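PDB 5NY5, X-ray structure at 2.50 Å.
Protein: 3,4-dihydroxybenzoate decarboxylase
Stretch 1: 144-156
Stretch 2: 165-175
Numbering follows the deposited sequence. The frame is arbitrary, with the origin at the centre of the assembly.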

# COMPACT_ATOMS: atom_id res chain seq x y z
N ASP A 144 -3.63 8.62 42.69
CA ASP A 144 -4.99 8.13 42.58
C ASP A 144 -5.99 9.17 43.07
O ASP A 144 -5.66 10.07 43.85
CB ASP A 144 -5.16 6.82 43.36
CG ASP A 144 -4.51 5.64 42.67
OD1 ASP A 144 -3.75 5.85 41.70
OD2 ASP A 144 -4.76 4.50 43.11
N ALA A 145 -7.24 9.03 42.62
CA ALA A 145 -8.29 9.95 43.03
C ALA A 145 -8.60 9.84 44.52
O ALA A 145 -9.14 10.78 45.10
CB ALA A 145 -9.55 9.72 42.22
N GLY A 146 -8.28 8.70 45.13
CA GLY A 146 -8.56 8.46 46.52
C GLY A 146 -8.50 6.98 46.81
O GLY A 146 -8.21 6.17 45.92
N PRO A 147 -8.76 6.59 48.06
CA PRO A 147 -8.80 5.16 48.38
C PRO A 147 -9.86 4.45 47.55
O PRO A 147 -10.94 4.98 47.30
CB PRO A 147 -9.13 5.14 49.88
CG PRO A 147 -9.60 6.52 50.20
CD PRO A 147 -8.92 7.44 49.24
N PHE A 148 -9.53 3.23 47.12
CA PHE A 148 -10.33 2.49 46.17
C PHE A 148 -10.62 1.08 46.68
O PHE A 148 -9.75 0.43 47.25
CB PHE A 148 -9.62 2.38 44.81
CG PHE A 148 -10.09 3.38 43.79
CD1 PHE A 148 -11.25 3.15 43.06
CD2 PHE A 148 -9.36 4.52 43.53
CE1 PHE A 148 -11.68 4.06 42.12
CE2 PHE A 148 -9.78 5.44 42.59
CZ PHE A 148 -10.94 5.21 41.88
N PHE A 149 -11.86 0.63 46.47
CA PHE A 149 -12.20 -0.78 46.48
C PHE A 149 -12.31 -1.24 45.04
O PHE A 149 -13.04 -0.62 44.25
CB PHE A 149 -13.51 -1.04 47.22
CG PHE A 149 -13.51 -0.58 48.65
CD1 PHE A 149 -12.90 -1.32 49.64
CD2 PHE A 149 -14.15 0.60 49.01
CE1 PHE A 149 -12.91 -0.90 50.95
CE2 PHE A 149 -14.16 1.03 50.32
CZ PHE A 149 -13.54 0.28 51.29
N CYS A 150 -11.60 -2.30 44.68
CA CYS A 150 -11.50 -2.70 43.29
C CYS A 150 -12.19 -4.02 42.97
O CYS A 150 -12.28 -4.38 41.79
CB CYS A 150 -10.03 -2.79 42.86
SG CYS A 150 -9.16 -1.22 42.98
N LEU A 151 -12.67 -4.75 43.96
CA LEU A 151 -13.33 -6.04 43.74
C LEU A 151 -14.66 -6.08 44.49
O LEU A 151 -14.95 -7.01 45.25
CB LEU A 151 -12.42 -7.19 44.16
CG LEU A 151 -11.18 -7.37 43.28
CD1 LEU A 151 -10.28 -8.46 43.83
CD2 LEU A 151 -11.59 -7.69 41.85
N GLY A 152 -15.48 -5.06 44.28
CA GLY A 152 -16.81 -5.04 44.86
C GLY A 152 -17.84 -5.70 43.98
O GLY A 152 -18.19 -5.17 42.92
N LEU A 153 -18.32 -6.87 44.39
CA LEU A 153 -19.38 -7.57 43.67
C LEU A 153 -20.71 -6.93 44.06
O LEU A 153 -21.16 -7.07 45.20
CB LEU A 153 -19.37 -9.06 43.99
CG LEU A 153 -20.40 -9.90 43.25
CD1 LEU A 153 -19.96 -10.13 41.81
CD2 LEU A 153 -20.65 -11.21 43.96
N VAL A 154 -21.33 -6.23 43.12
CA VAL A 154 -22.53 -5.43 43.40
C VAL A 154 -23.76 -6.21 42.99
O VAL A 154 -23.85 -6.70 41.85
CB VAL A 154 -22.47 -4.08 42.67
CG1 VAL A 154 -23.74 -3.29 42.94
CG2 VAL A 154 -21.25 -3.29 43.12
N LEU A 155 -24.71 -6.34 43.91
CA LEU A 155 -26.02 -6.92 43.63
C LEU A 155 -27.06 -5.81 43.56
O LEU A 155 -27.02 -4.86 44.35
CB LEU A 155 -26.42 -7.93 44.71
CG LEU A 155 -25.43 -9.02 45.09
CD1 LEU A 155 -26.04 -10.00 46.08
CD2 LEU A 155 -24.94 -9.77 43.87
N ALA A 156 -27.98 -5.92 42.60
CA ALA A 156 -29.02 -4.91 42.44
C ALA A 156 -30.22 -5.55 41.75
O ALA A 156 -30.09 -6.57 41.07
CB ALA A 156 -28.51 -3.70 41.65
N THR A 165 -32.71 -9.06 38.15
CA THR A 165 -31.53 -8.83 38.97
C THR A 165 -30.29 -8.71 38.09
O THR A 165 -30.25 -9.17 36.95
CB THR A 165 -31.32 -9.97 39.98
OG1 THR A 165 -31.02 -11.18 39.28
CG2 THR A 165 -32.58 -10.17 40.81
N ASP A 166 -29.26 -8.08 38.66
CA ASP A 166 -27.97 -7.94 37.98
C ASP A 166 -26.87 -7.94 39.02
O ASP A 166 -26.92 -7.19 40.00
CB ASP A 166 -27.92 -6.64 37.16
CG ASP A 166 -26.65 -6.53 36.34
OD1 ASP A 166 -26.23 -7.55 35.76
OD2 ASP A 166 -26.08 -5.42 36.27
N VAL A 167 -25.87 -8.80 38.82
CA VAL A 167 -24.69 -8.85 39.67
C VAL A 167 -23.47 -8.58 38.80
O VAL A 167 -23.35 -9.12 37.70
CB VAL A 167 -24.58 -10.20 40.43
CG1 VAL A 167 -25.94 -10.89 40.49
CG2 VAL A 167 -23.52 -11.11 39.84
N THR A 168 -22.60 -7.70 39.28
CA THR A 168 -21.48 -7.21 38.48
C THR A 168 -20.33 -6.82 39.40
O THR A 168 -20.47 -6.79 40.62
CB THR A 168 -21.89 -6.01 37.62
OG1 THR A 168 -22.79 -5.17 38.35
CG2 THR A 168 -22.55 -6.46 36.33
N ILE A 169 -19.19 -6.52 38.79
CA ILE A 169 -17.99 -6.11 39.50
C ILE A 169 -17.70 -4.65 39.16
O ILE A 169 -17.60 -4.29 37.98
CB ILE A 169 -16.79 -7.00 39.16
CG1 ILE A 169 -17.09 -8.46 39.51
CG2 ILE A 169 -15.54 -6.53 39.88
CD1 ILE A 169 -15.90 -9.39 39.38
N HIS A 170 -17.55 -3.82 40.19
CA HIS A 170 -17.28 -2.40 40.03
C HIS A 170 -16.11 -2.01 40.93
O HIS A 170 -15.68 -2.78 41.80
CB HIS A 170 -18.51 -1.55 40.38
CG HIS A 170 -19.75 -1.96 39.67
ND1 HIS A 170 -20.34 -1.17 38.70
CD2 HIS A 170 -20.53 -3.06 39.78
CE1 HIS A 170 -21.43 -1.78 38.25
NE2 HIS A 170 -21.56 -2.92 38.89
N ARG A 171 -15.61 -0.81 40.71
CA ARG A 171 -14.63 -0.19 41.60
C ARG A 171 -15.25 1.05 42.22
O ARG A 171 -16.01 1.76 41.56
CB ARG A 171 -13.33 0.16 40.86
CG ARG A 171 -13.47 1.24 39.81
CD ARG A 171 -12.15 1.46 39.09
NE ARG A 171 -12.24 2.54 38.10
CZ ARG A 171 -11.29 2.82 37.22
NH1 ARG A 171 -10.18 2.10 37.20
NH2 ARG A 171 -11.45 3.81 36.36
N LEU A 172 -14.92 1.30 43.48
CA LEU A 172 -15.53 2.39 44.24
C LEU A 172 -14.45 3.20 44.93
O LEU A 172 -13.54 2.63 45.54
CB LEU A 172 -16.52 1.85 45.28
CG LEU A 172 -17.77 1.14 44.74
CD1 LEU A 172 -17.51 -0.34 44.50
CD2 LEU A 172 -18.94 1.35 45.68
N CYS A 173 -14.55 4.52 44.83
CA CYS A 173 -13.61 5.43 45.46
C CYS A 173 -14.24 6.03 46.71
O CYS A 173 -15.39 6.48 46.68
CB CYS A 173 -13.20 6.54 44.49
SG CYS A 173 -12.00 7.72 45.15
N VAL A 174 -13.49 6.04 47.81
CA VAL A 174 -13.99 6.58 49.07
C VAL A 174 -14.00 8.10 48.98
O VAL A 174 -12.97 8.72 48.71
CB VAL A 174 -13.15 6.09 50.25
CG1 VAL A 174 -13.62 6.73 51.54
CG2 VAL A 174 -13.22 4.57 50.35
N GLN A 175 -15.16 8.70 49.22
CA GLN A 175 -15.33 10.14 49.13
C GLN A 175 -15.56 10.80 50.49
O GLN A 175 -14.87 11.77 50.83
CB GLN A 175 -16.50 10.48 48.20
CG GLN A 175 -16.35 9.91 46.79
CD GLN A 175 -15.20 10.53 46.02
OE1 GLN A 175 -14.67 11.57 46.39
NE2 GLN A 175 -14.81 9.88 44.93

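Two antiparallel strands, one running from Phe-148 through Ala-156 and the other starting at Thr-165, lie side by side, their axes approaching to 4.6 Å, and bury 985 Å² between them. The three residues with the most covered surface, Leu-172, Val-174 and Val-154, show how the contact is built: each ties its backbone into the ladder and uses a branched apolar side chain to cover the neighbouring strand.

Leu-172 covers most, 74 Å². Its backbone closes a tight ring with Phe-149: Phe-149 N donates to Leu-172 O and Leu-172 N to Phe-149 O, both at 2.8 Å. The carbonyl of Leu-172 also receives the CA-H of Phe-148, with Phe-148 CA 3.3 Å from Leu-172 O. The Leu-172 side chain, m at chi1, lies on the same face as the side chain of Phe-149, the face to which a CB on Gly-152 would point. At Gly-152 there is no side chain, and the coordinates show what that absence buys: an ideal CB would sit 3.3 Å from Leu-172 CD1, a tight fit. Glycine here makes room for the leucine branch.

Val-174 follows with 71 Å². Its amide, Val-174 N, donates to Pro-147 O at 2.8 Å and 167°, almost straight. Proline has no amide hydrogen to give, but its carbonyl serves as an acceptor, and its ring packs as a compact apolar surface, with Pro-147 CG 3.6 Å from Val-174 CB. Val-174 CG2 reaches Phe-149 CE2 at 3.7 Å, so this short side chain touches both a proline and an aromatic ring.

Val-154 covers 70 Å² at the other part of the ladder. Val-154 N donates to Thr-168 O at 2.7 Å, and Thr-168 N returns a bond to Val-154 O at 3.0 Å. A beta-branched residue suits an extended backbone, and this one, t at chi1, places Val-154 CG2 3.4 Å from His-170 CD2. The imidazole is held by its own strand: Thr-168 OG1 and His-170 NE2 share a hydrogen bond of 2.6 Å, while ND1 is satisfied elsewhere in the structure. The polar ring can therefore offer carbon to the valine without leaving its nitrogens unpaired.

Between these segments the register slips by one, a beta bulge between Phe-149 and Gly-152. Cys-150 and Leu-151 point their CA-to-CB bonds away from the partner strand. Pairing resumes unevenly, with Gly-152 N to His-170 O a weak bond of 3.4 Å and His-170 N to Gly-152 O a firmer one of 3.1 Å.

The face bearing Phe-148, Leu-153 and Leu-155, with Cys-173, Ile-169 and Val-167 as their cross-strand partners, is the more uniformly apolar one. Cys-173 suits its position across from Phe-148: its CB lies 3.9 Å from the centroid of the Phe-148 ring, over the face, and its SG lies 4.4 Å from the same centroid, so a small, polarizable side chain fills the space above the aromatic. Farther along, Leu-155 CD2 meets Val-167 CB at 3.5 Å, and Leu-153 CD1 approaches Ile-169 CG1 at 4.0 Å. Backbone bonds set the register, and mostly apolar side chains pack on the two faces, with the polar His-170, Thr-168 and Asp-166 sharing the face of Val-154.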